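Local coordinates for probable aromatic acid decarboxylase (Aquifex aeolicus, PDB 2EJB) that is a phenylacrylic acid decarboxylase of the UbiX/PAD1 family, a group of flavoproteins that bind FMN, at the interface of chains A and B. Coordinates in Å, arbitrary orientation; residue numbers count along the deposited sequence, not the author numbering. Chains: chain A/B, Probable aromatic acid decarboxylase.

Contact 1: the interface of chains A and B. Residues chain A 127, 130, 150, 152; chain B 130, 138, 150, 152.
The loop between strand 121-125 and helix 132-143, carrying A:Tyr130, meets its copy from chain B, while the ends of the two strands 147-150 and the loops that follow pack alongside around the two-fold axis. A:Tyr130 and B:Tyr130 arrive from opposite directions, and their phenol oxygens OH are hydrogen-bonded at 2.7 Å. Each oxygen lies in the plane of the other ring, at its edge, so the rings do not stack. In both chains CG stands anti to the carbonyl carbon (chi1 -67°), which sends the phenol toward the axis. The ring faces are covered by apolar groups: CG of A:Pro150 lies over one face of B:Tyr130, 3.8 Å from the ring centroid, and B:Met138 of the same chain sets its methyl CE over the opposite face. Proline suits this place because its compact, rigid ring holds the CG methylene over the aromatic face for a CH-pi contact, and methionine because its flexible thioether can mould itself to the other. Further along the axis the hydroxyls of A:Ser152 and B:Ser152 pair, OG to OG at 2.9 Å. Two waters close the circuit into a ring of six oxygens, in which tyrosine and serine hydroxyls can each donate and accept. Water 1 joins A:Tyr130 OH, at 2.6 Å, to B:Ser152 OG, at 2.8 Å.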
loop_
_atom_site.group_PDB
_atom_site.type_symbol
_atom_site.label_atom_id
_atom_site.label_comp_id
_atom_site.label_asym_id
_atom_site.label_seq_id
_atom_site.Cartn_x
_atom_site.Cartn_y
_atom_site.Cartn_z
ATOM N N GLU A 127 -3.067 -2.684 4.406
ATOM C CA GLU A 127 -2.487 -3.006 5.703
ATOM C C GLU A 127 -1.159 -2.263 5.864
ATOM O O GLU A 127 -0.518 -1.912 4.875
ATOM C CB GLU A 127 -2.268 -4.520 5.823
ATOM C CG GLU A 127 -1.598 -4.949 7.121
ATOM C CD GLU A 127 -2.393 -4.549 8.347
ATOM O OE1 GLU A 127 -3.311 -5.304 8.735
ATOM O OE2 GLU A 127 -2.103 -3.470 8.914
ATOM N N TYR A 130 3.701 -4.106 6.861
ATOM C CA TYR A 130 3.561 -5.487 6.414
ATOM C C TYR A 130 4.485 -6.360 7.260
ATOM O O TYR A 130 5.593 -5.943 7.613
ATOM C CB TYR A 130 4.010 -5.672 4.954
ATOM C CG TYR A 130 3.185 -5.010 3.872
ATOM C CD1 TYR A 130 1.793 -5.048 3.897
ATOM C CD2 TYR A 130 3.807 -4.404 2.780
ATOM C CE1 TYR A 130 1.042 -4.498 2.862
ATOM C CE2 TYR A 130 3.066 -3.854 1.736
ATOM C CZ TYR A 130 1.684 -3.906 1.786
ATOM O OH TYR A 130 0.941 -3.365 0.764
ATOM N N PRO A 150 -2.075 -2.895 -3.826
ATOM C CA PRO A 150 -2.152 -2.316 -2.483
ATOM C C PRO A 150 -2.987 -1.048 -2.587
ATOM O O PRO A 150 -2.965 -0.383 -3.616
ATOM C CB PRO A 150 -0.696 -2.008 -2.162
ATOM C CG PRO A 150 -0.183 -1.568 -3.494
ATOM C CD PRO A 150 -0.762 -2.619 -4.435
ATOM N N SER A 152 -2.716 1.978 -2.237
ATOM C CA SER A 152 -1.741 3.057 -2.072
ATOM C C SER A 152 -1.934 4.109 -3.157
ATOM O O SER A 152 -1.258 4.078 -4.194
ATOM C CB SER A 152 -0.311 2.495 -2.156
ATOM O OG SER A 152 -0.104 1.456 -1.211
ATOM N N TYR B 130 1.749 -4.586 -7.317
ATOM C CA TYR B 130 3.071 -5.092 -6.970
ATOM C C TYR B 130 3.412 -6.236 -7.921
ATOM O O TYR B 130 2.536 -7.024 -8.293
ATOM C CB TYR B 130 3.110 -5.685 -5.551
ATOM C CG TYR B 130 2.927 -4.739 -4.384
ATOM C CD1 TYR B 130 3.568 -3.504 -4.345
ATOM C CD2 TYR B 130 2.162 -5.118 -3.279
ATOM C CE1 TYR B 130 3.450 -2.668 -3.238
ATOM C CE2 TYR B 130 2.040 -4.292 -2.163
ATOM C CZ TYR B 130 2.689 -3.069 -2.152
ATOM O OH TYR B 130 2.576 -2.244 -1.058
ATOM N N MET B 138 10.775 -6.359 -0.579
ATOM C CA MET B 138 10.207 -5.966 0.702
ATOM C C MET B 138 10.387 -7.083 1.717
ATOM O O MET B 138 10.619 -6.823 2.891
ATOM C CB MET B 138 8.720 -5.618 0.554
ATOM C CG MET B 138 8.467 -4.321 -0.216
ATOM S SD MET B 138 6.731 -3.793 -0.229
ATOM C CE MET B 138 6.092 -4.809 -1.524
ATOM N N PRO B 150 3.688 0.322 3.691
ATOM C CA PRO B 150 3.138 0.744 2.400
ATOM C C PRO B 150 2.368 2.035 2.638
ATOM O O PRO B 150 1.810 2.226 3.713
ATOM C CB PRO B 150 2.210 -0.407 2.035
ATOM C CG PRO B 150 1.653 -0.777 3.371
ATOM C CD PRO B 150 2.894 -0.783 4.257
ATOM N N SER B 152 -0.485 3.128 2.505
ATOM C CA SER B 152 -1.888 2.731 2.376
ATOM C C SER B 152 -2.697 3.279 3.545
ATOM O O SER B 152 -2.916 2.580 4.544
ATOM C CB SER B 152 -2.004 1.197 2.350
ATOM O OG SER B 152 -1.205 0.632 1.321
HETATM O O HOH W 1 -1.222 -2.109 1.571
HETATM O O HOH W 2 2.354 0.303 -1.666
#

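Contact 2: the interface of chains A and B. Residues chain A 154-156, 158; chain B 12-13, 46.
The glycine-containing loop after strand 3-8, which in this Rossmann-like flavoprotein fold is predicted to bind FMN, supplies B:Ser12 and B:Gly13; chain A meets it with the loop 154-158. B:Ser12 OG stands at the centre of the contact. It accepts the backbone N-H of A:Phe155 over 2.8 Å, nearly straight with 160° at the hydrogen, and donates to OE2 of B:Glu46, also at 2.8 Å. The torsion that places OG opposite the backbone N of B:Ser12 (chi1 -179°) turns the hydroxyl between these two partners. A serine suits this place because one small hydroxyl can both accept and donate. The carboxylate of B:Glu46 grips the loop with both arms, OE2 at the hydroxyl and OE1 at the backbone N of B:Gly13 (3.2 Å), each through the lone pair on the side of the other oxygen; this two-point hold fixes its rotation. Replacing this glutamate by alanine would probably leave B:Ser12 OG and B:Gly13 N without their carboxylate acceptor and the serine hydroxyl freer to turn away from A:Phe155. The phenyl group of A:Phe155 fits beside the glycine, CD1 lying 3.7 Å from CA of B:Gly13; the positive phi of that residue, 116°, favours glycine. CB of A:Phe155 rests 3.8 Å from CD of B:Glu46. On the other side of the serine, A:Tyr156, predicted to contribute to a dimethylallyl phosphate site, turns one ring face to CB of B:Ser12, which sits 4.0 Å above the plane and toward the rim. In the fold, B:Gly13 immediately precedes helix 14-26, B:Glu46 directly follows helix 37-45, and the chain A loop lies between strand 147-150 and helix 162-176.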
loop_
_atom_site.group_PDB
_atom_site.type_symbol
_atom_site.label_atom_id
_atom_site.label_comp_id
_atom_site.label_asym_id
_atom_site.label_seq_id
_atom_site.Cartn_x
_atom_site.Cartn_y
_atom_site.Cartn_z
ATOM N N ALA A 154 -1.669 7.408 -5.421
ATOM C CA ALA A 154 -0.514 8.223 -5.753
ATOM C C ALA A 154 -0.954 9.672 -5.930
ATOM O O ALA A 154 -2.146 9.965 -5.923
ATOM C CB ALA A 154 0.119 7.715 -7.010
ATOM N N PHE A 155 0.011 10.573 -6.085
ATOM C CA PHE A 155 -0.289 11.985 -6.261
ATOM C C PHE A 155 0.053 12.478 -7.664
ATOM O O PHE A 155 0.239 13.674 -7.868
ATOM C CB PHE A 155 0.470 12.823 -5.223
ATOM C CG PHE A 155 0.095 12.518 -3.795
ATOM C CD1 PHE A 155 0.484 11.323 -3.193
ATOM C CD2 PHE A 155 -0.659 13.423 -3.055
ATOM C CE1 PHE A 155 0.126 11.035 -1.875
ATOM C CE2 PHE A 155 -1.024 13.147 -1.735
ATOM C CZ PHE A 155 -0.631 11.949 -1.142
ATOM N N TYR A 156 0.137 11.564 -8.628
ATOM C CA TYR A 156 0.457 11.945 -9.999
ATOM C C TYR A 156 -0.511 13.014 -10.487
ATOM O O TYR A 156 -0.104 14.089 -10.920
ATOM C CB TYR A 156 0.340 10.754 -10.962
ATOM C CG TYR A 156 1.185 9.538 -10.661
ATOM C CD1 TYR A 156 0.621 8.420 -10.059
ATOM C CD2 TYR A 156 2.538 9.490 -11.003
ATOM C CE1 TYR A 156 1.378 7.271 -9.807
ATOM C CE2 TYR A 156 3.302 8.353 -10.753
ATOM C CZ TYR A 156 2.717 7.248 -10.154
ATOM O OH TYR A 156 3.466 6.119 -9.904
ATOM N N LYS A 158 -2.329 15.031 -9.002
ATOM C CA LYS A 158 -2.569 16.105 -8.041
ATOM C C LYS A 158 -3.988 16.019 -7.479
ATOM O O LYS A 158 -4.837 16.854 -7.790
ATOM C CB LYS A 158 -2.360 17.475 -8.706
ATOM C CG LYS A 158 -0.959 17.705 -9.267
ATOM C CD LYS A 158 -0.786 19.134 -9.773
ATOM C CE LYS A 158 0.569 19.365 -10.432
ATOM N NZ LYS A 158 0.728 20.777 -10.876
ATOM N N SER B 12 6.225 9.064 -6.216
ATOM C CA SER B 12 4.987 9.799 -5.983
ATOM C C SER B 12 4.622 9.653 -4.514
ATOM O O SER B 12 4.515 8.538 -3.999
ATOM C CB SER B 12 3.858 9.246 -6.858
ATOM O OG SER B 12 2.655 9.965 -6.654
ATOM N N GLY B 13 4.447 10.783 -3.843
ATOM C CA GLY B 13 4.105 10.759 -2.435
ATOM C C GLY B 13 5.210 11.385 -1.611
ATOM O O GLY B 13 5.322 11.130 -0.409
ATOM N N GLU B 46 4.129 17.801 -8.288
ATOM C CA GLU B 46 3.029 17.260 -7.494
ATOM C C GLU B 46 2.490 18.309 -6.524
ATOM O O GLU B 46 1.379 18.181 -6.011
ATOM C CB GLU B 46 3.469 16.023 -6.699
ATOM C CG GLU B 46 3.943 14.848 -7.542
ATOM C CD GLU B 46 3.867 13.525 -6.793
ATOM O OE1 GLU B 46 4.337 13.457 -5.634
ATOM O OE2 GLU B 46 3.342 12.549 -7.368
#

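The C-alpha centres of contact 1 and contact 2 lie about 16 Å apart, and one stretch of chain A serves both: the segment after strand 147-150 leaves the first with A:Ser152 and enters the second at A:Ala154. Contact 1 straddles the two-fold axis, where matching hydroxyls pair, whereas contact 2 joins unlike loops and recurs with the chains exchanged. Since contact 2 brings predicted FMN and dimethylallyl phosphate residues together from different chains, pairing at the axis could help set the geometry of two shared active sites. That makes this dimer a plausible functional unit.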